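Local coordinates for intracellular protein transport protein USO1 (Saccharomyces cerevisiae S288c, PDB 6LSU) that is required for protein transport from the endoplasmic reticulum to the Golgi complex, as a homodimeric membrane tether whose globular head is the part described here, at residues 150-158 / 188-198; 421-429 / 683-691. All coordinates share one frame; numbering follows the deposited sequence.

In the fold
Both contacts lie in the globular head, which is built mainly from helices of armadillo (ARM) repeats. From the N terminus, the chain first reaches interaction 1. There 150-158, in ARM 2, meets 188-198, in ARM 3, after a mostly helical loop of 29 residues. The contact joins neighbouring repeats. Interaction 2 opens later, at residues 421-429, in ARM 7, on helix 421-435. It closes 253 residues on, when the loop between helices 660-673 and 703-711 comes back to that helix. The two loops follow in series and neither nest nor cross. The centres of interactions 1 and 2 are about 47 Å apart. Interaction 1 is local, whereas interaction 2 brings the late part of the head back to ARM 7.

Interaction 1: residues 150-158 / 188-198; sequences LLVEFWEID and LPTSISTMVSL
Trp155 meets the helix 191-198 with its indole and has the most surface buried by this contact. Leu198 CD1 sits over the middle of one face, 3.9 Å from the centroid of the six-membered ring and 15° off its normal. This is a CH-pi contact. Leu198 CD2 lies nearer the five-membered ring, 3.9 Å from Trp155 CG. Thr194 CG2 comes to the edge of the indole, 3.7 Å from Trp155 CE3. Met195 CG approaches Trp155 CH2 obliquely, at 3.6 Å. The two segments belong to ARM 2 and ARM 3, so the indole packs between consecutive repeats of the helical head. Helices 160-174 and 204-218 add Ile167, Leu170 and Leu213 around it. With the indole replaced by the methyl of an alanine, Leu198, Thr194 and Met195 would probably lose their shared partner, and a gap would open between the two segments. Val152 has the next largest buried area. Its CG1 stands anti to the backbone N (chi1 171°) and meets Leu188 CD2 tip to tip at 3.5 Å. Its other methyl, CG2, faces the hydroxyl of Ser191. Thr194 follows closely in buried area. Its methyl also touches Glu156 OE2, and the two side chains come from opposite directions. Its hydroxyl turns back to its own helix, where OG1 bonds to Thr190 O at 2.8 Å. The backbone N of Thr194 reaches the same oxygen from the opposite face of the carbonyl plane, so that two donors hold it, one from each face.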
loop_
_atom_site.group_PDB
_atom_site.type_symbol
_atom_site.label_atom_id
_atom_site.label_comp_id
_atom_site.label_asym_id
_atom_site.label_seq_id
_atom_site.Cartn_x
_atom_site.Cartn_y
_atom_site.Cartn_z
ATOM N N LEU A 150 -40.375 -5.843 -0.340
ATOM C CA LEU A 150 -41.332 -4.716 -0.557
ATOM C C LEU A 150 -40.522 -3.452 -0.874
ATOM O O LEU A 150 -40.760 -2.821 -1.952
ATOM C CB LEU A 150 -42.199 -4.489 0.688
ATOM C CG LEU A 150 -43.124 -3.273 0.630
ATOM C CD1 LEU A 150 -44.187 -3.463 -0.422
ATOM C CD2 LEU A 150 -43.772 -3.000 1.966
ATOM N N LEU A 151 -39.565 -3.120 0.008
ATOM C CA LEU A 151 -38.636 -1.969 -0.165
ATOM C C LEU A 151 -38.023 -2.037 -1.566
ATOM O O LEU A 151 -38.004 -1.006 -2.324
ATOM C CB LEU A 151 -37.537 -2.017 0.897
ATOM C CG LEU A 151 -37.987 -1.686 2.308
ATOM C CD1 LEU A 151 -36.832 -1.840 3.267
ATOM C CD2 LEU A 151 -38.591 -0.303 2.398
ATOM N N VAL A 152 -37.558 -3.217 -1.941
ATOM C CA VAL A 152 -36.956 -3.332 -3.296
ATOM C C VAL A 152 -38.011 -2.953 -4.347
ATOM O O VAL A 152 -37.693 -2.196 -5.263
ATOM C CB VAL A 152 -36.380 -4.721 -3.511
ATOM C CG1 VAL A 152 -35.979 -4.895 -4.967
ATOM C CG2 VAL A 152 -35.219 -4.946 -2.555
ATOM N N GLU A 153 -39.264 -3.377 -4.155
ATOM C CA GLU A 153 -40.351 -3.152 -5.150
ATOM C C GLU A 153 -40.675 -1.659 -5.207
ATOM O O GLU A 153 -41.009 -1.220 -6.311
ATOM C CB GLU A 153 -41.566 -4.038 -4.865
ATOM C CG GLU A 153 -42.086 -4.752 -6.110
ATOM C CD GLU A 153 -41.138 -5.791 -6.708
ATOM O OE1 GLU A 153 -40.820 -5.686 -7.932
ATOM O OE2 GLU A 153 -40.720 -6.708 -5.956
ATOM N N PHE A 154 -40.480 -0.906 -4.110
ATOM C CA PHE A 154 -40.621 0.578 -4.050
ATOM C C PHE A 154 -39.739 1.327 -5.078
ATOM O O PHE A 154 -40.046 2.499 -5.402
ATOM C CB PHE A 154 -40.289 1.114 -2.652
ATOM C CG PHE A 154 -41.353 0.891 -1.606
ATOM C CD1 PHE A 154 -42.664 0.587 -1.962
ATOM C CD2 PHE A 154 -41.063 1.067 -0.263
ATOM C CE1 PHE A 154 -43.631 0.390 -0.989
ATOM C CE2 PHE A 154 -42.046 0.901 0.705
ATOM C CZ PHE A 154 -43.328 0.548 0.340
ATOM N N TRP A 155 -38.646 0.735 -5.568
ATOM C CA TRP A 155 -37.798 1.394 -6.594
ATOM C C TRP A 155 -38.549 1.520 -7.927
ATOM O O TRP A 155 -38.082 2.262 -8.793
ATOM C CB TRP A 155 -36.444 0.687 -6.756
ATOM C CG TRP A 155 -35.531 0.896 -5.584
ATOM C CD1 TRP A 155 -35.499 1.992 -4.752
ATOM C CD2 TRP A 155 -34.571 -0.039 -5.062
ATOM N NE1 TRP A 155 -34.547 1.807 -3.776
ATOM C CE2 TRP A 155 -33.942 0.582 -3.959
ATOM C CE3 TRP A 155 -34.150 -1.311 -5.432
ATOM C CZ2 TRP A 155 -32.932 -0.039 -3.222
ATOM C CZ3 TRP A 155 -33.126 -1.918 -4.726
ATOM C CH2 TRP A 155 -32.536 -1.298 -3.619
ATOM N N GLU A 156 -39.670 0.821 -8.103
ATOM C CA GLU A 156 -40.518 0.951 -9.320
ATOM C C GLU A 156 -41.455 2.162 -9.145
ATOM O O GLU A 156 -41.834 2.758 -10.134
ATOM C CB GLU A 156 -41.298 -0.343 -9.594
ATOM C CG GLU A 156 -40.485 -1.623 -9.509
ATOM C CD GLU A 156 -39.205 -1.625 -10.339
ATOM O OE1 GLU A 156 -39.173 -0.912 -11.387
ATOM O OE2 GLU A 156 -38.206 -2.336 -9.940
ATOM N N ILE A 157 -41.807 2.554 -7.930
ATOM C CA ILE A 157 -42.635 3.777 -7.703
ATOM C C ILE A 157 -41.949 4.943 -8.405
ATOM O O ILE A 157 -40.726 5.028 -8.371
ATOM C CB ILE A 157 -42.863 4.081 -6.209
ATOM C CG1 ILE A 157 -43.609 2.940 -5.517
ATOM C CG2 ILE A 157 -43.591 5.408 -6.044
ATOM C CD1 ILE A 157 -43.965 3.213 -4.051
ATOM N N ASP A 158 -42.758 5.814 -8.991
ATOM C CA ASP A 158 -42.337 6.968 -9.816
ATOM C C ASP A 158 -42.255 8.184 -8.880
ATOM O O ASP A 158 -42.815 9.243 -9.215
ATOM C CB ASP A 158 -43.291 7.108 -11.006
ATOM C CG ASP A 158 -43.038 8.364 -11.811
ATOM O OD1 ASP A 158 -42.018 8.374 -12.540
ATOM O OD2 ASP A 158 -43.841 9.343 -11.658
ATOM N N LEU A 188 -34.502 -12.407 -3.270
ATOM C CA LEU A 188 -35.133 -11.808 -4.467
ATOM C C LEU A 188 -34.107 -11.919 -5.587
ATOM O O LEU A 188 -33.020 -11.372 -5.465
ATOM C CB LEU A 188 -35.569 -10.358 -4.208
ATOM C CG LEU A 188 -36.282 -9.654 -5.368
ATOM C CD1 LEU A 188 -37.382 -10.510 -5.988
ATOM C CD2 LEU A 188 -36.863 -8.324 -4.903
ATOM N N PRO A 189 -34.366 -12.695 -6.667
ATOM C CA PRO A 189 -33.617 -12.542 -7.920
ATOM C C PRO A 189 -34.037 -11.182 -8.489
ATOM O O PRO A 189 -34.944 -10.621 -7.908
ATOM C CB PRO A 189 -34.098 -13.709 -8.789
ATOM C CG PRO A 189 -35.498 -13.982 -8.259
ATOM C CD PRO A 189 -35.403 -13.736 -6.765
ATOM N N THR A 190 -33.402 -10.670 -9.547
ATOM C CA THR A 190 -33.737 -9.347 -10.153
ATOM C C THR A 190 -33.319 -8.178 -9.224
ATOM O O THR A 190 -33.237 -7.044 -9.717
ATOM C CB THR A 190 -35.233 -9.288 -10.520
ATOM O OG1 THR A 190 -35.556 -7.945 -10.878
ATOM C CG2 THR A 190 -36.193 -9.679 -9.415
ATOM N N SER A 191 -33.044 -8.435 -7.939
ATOM C CA SER A 191 -32.826 -7.441 -6.847
ATOM C C SER A 191 -31.604 -6.539 -7.127
ATOM O O SER A 191 -31.730 -5.264 -7.091
ATOM C CB SER A 191 -32.658 -8.191 -5.581
ATOM O OG SER A 191 -32.611 -7.312 -4.485
ATOM N N ILE A 192 -30.457 -7.167 -7.413
ATOM C CA ILE A 192 -29.169 -6.500 -7.757
ATOM C C ILE A 192 -29.338 -5.712 -9.074
ATOM O O ILE A 192 -28.964 -4.519 -9.138
ATOM C CB ILE A 192 -28.042 -7.555 -7.847
ATOM C CG1 ILE A 192 -27.833 -8.356 -6.550
ATOM C CG2 ILE A 192 -26.764 -6.909 -8.347
ATOM C CD1 ILE A 192 -27.813 -7.526 -5.266
ATOM N N SER A 193 -29.880 -6.333 -10.117
ATOM C CA SER A 193 -29.995 -5.707 -11.463
ATOM C C SER A 193 -30.691 -4.371 -11.288
ATOM O O SER A 193 -30.311 -3.414 -11.973
ATOM C CB SER A 193 -30.739 -6.549 -12.473
ATOM O OG SER A 193 -30.705 -7.902 -12.083
ATOM N N THR A 194 -31.682 -4.362 -10.408
ATOM C CA THR A 194 -32.541 -3.186 -10.137
ATOM C C THR A 194 -31.690 -2.109 -9.483
ATOM O O THR A 194 -31.700 -1.030 -10.044
ATOM C CB THR A 194 -33.768 -3.548 -9.282
ATOM O OG1 THR A 194 -34.523 -4.517 -9.997
ATOM C CG2 THR A 194 -34.642 -2.354 -8.980
ATOM N N MET A 195 -31.005 -2.445 -8.364
ATOM C CA MET A 195 -29.980 -1.598 -7.680
ATOM C C MET A 195 -28.996 -0.991 -8.687
ATOM O O MET A 195 -28.859 0.255 -8.732
ATOM C CB MET A 195 -29.171 -2.427 -6.692
ATOM C CG MET A 195 -29.443 -2.104 -5.274
ATOM S SD MET A 195 -28.130 -2.869 -4.284
ATOM C CE MET A 195 -29.154 -3.357 -2.885
ATOM N N VAL A 196 -28.353 -1.832 -9.492
ATOM C CA VAL A 196 -27.403 -1.314 -10.517
ATOM C C VAL A 196 -28.148 -0.281 -11.386
ATOM O O VAL A 196 -27.540 0.783 -11.719
ATOM C CB VAL A 196 -26.775 -2.445 -11.347
ATOM C CG1 VAL A 196 -25.968 -1.878 -12.499
ATOM C CG2 VAL A 196 -25.926 -3.369 -10.495
ATOM N N SER A 197 -29.431 -0.506 -11.667
ATOM C CA SER A 197 -30.227 0.381 -12.558
ATOM C C SER A 197 -30.450 1.739 -11.896
ATOM O O SER A 197 -30.540 2.736 -12.673
ATOM C CB SER A 197 -31.523 -0.241 -12.991
ATOM O OG SER A 197 -31.287 -1.515 -13.602
ATOM N N LEU A 198 -30.495 1.808 -10.548
ATOM C CA LEU A 198 -30.594 3.111 -9.819
ATOM C C LEU A 198 -29.502 4.090 -10.310
ATOM O O LEU A 198 -29.730 5.266 -10.291
ATOM C CB LEU A 198 -30.508 2.887 -8.315
ATOM C CG LEU A 198 -31.617 2.065 -7.676
ATOM C CD1 LEU A 198 -31.243 1.754 -6.247
ATOM C CD2 LEU A 198 -32.962 2.806 -7.738
#

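Interaction 2: residues 421-429 / 683-691; sequences FDTRVACSR and EDSILTPEL
Asp422 CG lies anti to its carbonyl carbon (chi1 -80°), and the Thr688 hydroxyl has a matching turn (chi1 -44°), which brings carboxylate and hydroxyl together. The contact sets a loop that follows helix 660-673 against residues 421-429, in ARM 7, on helix 421-435 of the armadillo-repeat head. Asp422 grips Thr688 with both oxygens. Thr688 N donates to Asp422 OD1 at 2.8 Å, with an N-H...O angle of 164°. Thr688 OG1 donates to Asp422 OD2 at 2.7 Å. Both donors come to the syn side of their oxygens, somewhat out of the carboxylate plane. The paired bonds hold the carboxylate against rotation and pin the loop at Thr688. Beside this polar pair lies an apolar patch. Val425 CG2 packs obliquely on Leu687 CG at 3.9 Å. Phe421 CE2 meets Pro689 CG at the same distance, 3.9 Å, in an oblique approach. The Ile686 carbonyl oxygen comes to the edge of the Phe421 ring. Phe515 and Pro697 also touch this phenylalanine. At the far end, Arg429 bends at chi2 and chi3 and turns its guanidinium to the loop. Its NH1 lies 3.4 Å from Leu687 CD1, a methyl that comes from the opposite direction. Asp684, which is poorly ordered, covers one face of the Arg429 guanidinium. Asp684 OD1 lies over that face, well out of the guanidinium plane, so no N-H points at it and the salt bridge rests on charge alone: OD1 is 2.9 Å from Arg429 NH1.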
loop_
_atom_site.group_PDB
_atom_site.type_symbol
_atom_site.label_atom_id
_atom_site.label_comp_id
_atom_site.label_asym_id
_atom_site.label_seq_id
_atom_site.Cartn_x
_atom_site.Cartn_y
_atom_site.Cartn_z
ATOM N N PHE A 421 11.786 9.375 2.129
ATOM C CA PHE A 421 12.409 8.058 2.322
ATOM C C PHE A 421 11.539 7.025 1.625
ATOM O O PHE A 421 12.127 6.214 0.925
ATOM C CB PHE A 421 12.617 7.776 3.810
ATOM C CG PHE A 421 13.281 6.462 4.119
ATOM C CD1 PHE A 421 14.610 6.240 3.767
ATOM C CD2 PHE A 421 12.560 5.423 4.674
ATOM C CE1 PHE A 421 15.228 5.021 4.029
ATOM C CE2 PHE A 421 13.158 4.201 4.931
ATOM C CZ PHE A 421 14.503 4.017 4.661
ATOM N N ASP A 422 10.223 7.101 1.781
ATOM C CA ASP A 422 9.213 6.183 1.181
ATOM C C ASP A 422 9.422 6.052 -0.339
ATOM O O ASP A 422 9.493 4.911 -0.800
ATOM C CB ASP A 422 7.799 6.601 1.583
ATOM C CG ASP A 422 7.421 6.135 2.987
ATOM O OD1 ASP A 422 8.276 5.491 3.678
ATOM O OD2 ASP A 422 6.271 6.389 3.374
ATOM N N THR A 423 9.566 7.174 -1.066
ATOM C CA THR A 423 9.879 7.171 -2.518
ATOM C C THR A 423 11.154 6.363 -2.728
ATOM O O THR A 423 11.157 5.399 -3.499
ATOM C CB THR A 423 9.972 8.590 -3.084
ATOM O OG1 THR A 423 8.690 9.199 -3.184
ATOM C CG2 THR A 423 10.577 8.675 -4.468
ATOM N N ARG A 424 12.225 6.698 -2.030
ATOM C CA ARG A 424 13.526 5.974 -2.122
ATOM C C ARG A 424 13.341 4.482 -1.869
ATOM O O ARG A 424 13.989 3.658 -2.533
ATOM C CB ARG A 424 14.530 6.592 -1.152
ATOM C CG ARG A 424 14.914 8.011 -1.560
ATOM C CD ARG A 424 15.850 8.666 -0.593
ATOM N NE ARG A 424 17.158 8.080 -0.787
ATOM C CZ ARG A 424 18.171 8.125 0.078
ATOM N NH1 ARG A 424 18.044 8.756 1.233
ATOM N NH2 ARG A 424 19.323 7.574 -0.246
ATOM N N VAL A 425 12.503 4.052 -0.961
ATOM C CA VAL A 425 12.443 2.564 -0.766
ATOM C C VAL A 425 11.530 1.964 -1.842
ATOM O O VAL A 425 11.884 0.938 -2.374
ATOM C CB VAL A 425 12.104 2.135 0.666
ATOM C CG1 VAL A 425 11.970 3.316 1.586
ATOM C CG2 VAL A 425 10.959 1.181 0.767
ATOM N N ALA A 426 10.509 2.676 -2.285
ATOM C CA ALA A 426 9.669 2.289 -3.432
ATOM C C ALA A 426 10.571 2.099 -4.672
ATOM O O ALA A 426 10.382 1.055 -5.421
ATOM C CB ALA A 426 8.607 3.352 -3.630
ATOM N N CYS A 427 11.497 3.056 -4.909
ATOM C CA CYS A 427 12.481 2.929 -6.025
ATOM C C CYS A 427 13.232 1.586 -5.891
ATOM O O CYS A 427 13.369 0.835 -6.856
ATOM C CB CYS A 427 13.444 4.103 -6.023
ATOM S SG CYS A 427 12.685 5.592 -6.740
ATOM N N SER A 428 13.666 1.271 -4.692
ATOM C CA SER A 428 14.425 0.039 -4.398
ATOM C C SER A 428 13.538 -1.180 -4.707
ATOM O O SER A 428 13.990 -2.079 -5.317
ATOM C CB SER A 428 14.896 0.042 -2.959
ATOM O OG SER A 428 15.265 -1.247 -2.510
ATOM N N ARG A 429 12.295 -1.165 -4.291
ATOM C CA ARG A 429 11.344 -2.278 -4.511
ATOM C C ARG A 429 11.020 -2.436 -6.013
ATOM O O ARG A 429 10.907 -3.595 -6.448
ATOM C CB ARG A 429 10.088 -2.029 -3.684
ATOM C CG ARG A 429 10.373 -2.013 -2.191
ATOM C CD ARG A 429 10.199 -3.350 -1.509
ATOM N NE ARG A 429 8.781 -3.616 -1.638
ATOM C CZ ARG A 429 7.850 -3.330 -0.730
ATOM N NH1 ARG A 429 8.186 -2.828 0.451
ATOM N NH2 ARG A 429 6.578 -3.589 -1.008
ATOM N N GLU A 683 9.182 -8.548 5.982
ATOM C CA GLU A 683 9.902 -8.575 4.676
ATOM C C GLU A 683 9.723 -7.217 3.978
ATOM O O GLU A 683 10.692 -6.778 3.299
ATOM C CB GLU A 683 9.437 -9.736 3.790
ATOM C CG GLU A 683 9.986 -11.092 4.215
ATOM C CD GLU A 683 9.654 -11.527 5.635
ATOM O OE1 GLU A 683 8.527 -11.242 6.092
ATOM O OE2 GLU A 683 10.524 -12.152 6.279
ATOM N N ASP A 684 8.556 -6.568 4.156
ATOM C CA ASP A 684 8.169 -5.337 3.404
ATOM C C ASP A 684 7.492 -4.289 4.309
ATOM O O ASP A 684 6.704 -3.486 3.781
ATOM C CB ASP A 684 7.299 -5.700 2.190
ATOM C CG ASP A 684 8.084 -6.205 0.983
ATOM O OD1 ASP A 684 9.123 -5.577 0.645
ATOM O OD2 ASP A 684 7.652 -7.217 0.381
ATOM N N SER A 685 7.843 -4.208 5.595
ATOM C CA SER A 685 7.363 -3.134 6.507
ATOM C C SER A 685 8.527 -2.209 6.897
ATOM O O SER A 685 8.662 -1.874 8.101
ATOM C CB SER A 685 6.663 -3.709 7.711
ATOM O OG SER A 685 5.964 -4.904 7.378
ATOM N N ILE A 686 9.332 -1.815 5.901
ATOM C CA ILE A 686 10.433 -0.802 6.001
ATOM C C ILE A 686 9.919 0.523 5.396
ATOM O O ILE A 686 10.621 1.557 5.472
ATOM C CB ILE A 686 11.728 -1.337 5.340
ATOM C CG1 ILE A 686 12.765 -0.232 5.116
ATOM C CG2 ILE A 686 11.412 -2.103 4.054
ATOM C CD1 ILE A 686 13.849 -0.574 4.122
ATOM N N LEU A 687 8.712 0.512 4.823
ATOM C CA LEU A 687 7.999 1.744 4.408
ATOM C C LEU A 687 7.439 2.416 5.655
ATOM O O LEU A 687 7.068 1.668 6.602
ATOM C CB LEU A 687 6.864 1.362 3.459
ATOM C CG LEU A 687 7.285 1.048 2.030
ATOM C CD1 LEU A 687 6.437 -0.081 1.476
ATOM C CD2 LEU A 687 7.216 2.290 1.149
ATOM N N THR A 688 7.382 3.751 5.652
ATOM C CA THR A 688 6.792 4.585 6.740
ATOM C C THR A 688 7.274 4.021 8.075
ATOM O O THR A 688 6.488 3.522 8.877
ATOM C CB THR A 688 5.262 4.667 6.587
ATOM O OG1 THR A 688 4.961 4.890 5.207
ATOM C CG2 THR A 688 4.627 5.779 7.392
ATOM N N PRO A 689 8.600 4.051 8.312
ATOM C CA PRO A 689 9.201 3.557 9.559
ATOM C C PRO A 689 9.279 4.638 10.649
ATOM O O PRO A 689 9.091 5.815 10.300
ATOM C CB PRO A 689 10.619 3.254 9.073
ATOM C CG PRO A 689 10.896 4.434 8.157
ATOM C CD PRO A 689 9.605 4.608 7.389
ATOM N N GLU A 690 9.660 4.269 11.881
ATOM C CA GLU A 690 9.829 5.256 12.979
ATOM C C GLU A 690 11.061 6.137 12.715
ATOM O O GLU A 690 11.959 5.712 11.975
ATOM C CB GLU A 690 9.914 4.564 14.336
ATOM C CG GLU A 690 9.385 5.460 15.451
ATOM C CD GLU A 690 9.507 4.929 16.870
ATOM O OE1 GLU A 690 8.897 5.545 17.780
ATOM O OE2 GLU A 690 10.216 3.910 17.065
ATOM N N LEU A 691 11.100 7.331 13.310
ATOM C CA LEU A 691 12.177 8.330 13.092
ATOM C C LEU A 691 12.940 8.680 14.381
ATOM O O LEU A 691 12.490 8.324 15.484
ATOM C CB LEU A 691 11.552 9.580 12.477
ATOM C CG LEU A 691 11.320 9.506 10.969
ATOM C CD1 LEU A 691 10.097 8.657 10.663
ATOM C CD2 LEU A 691 11.154 10.902 10.387
#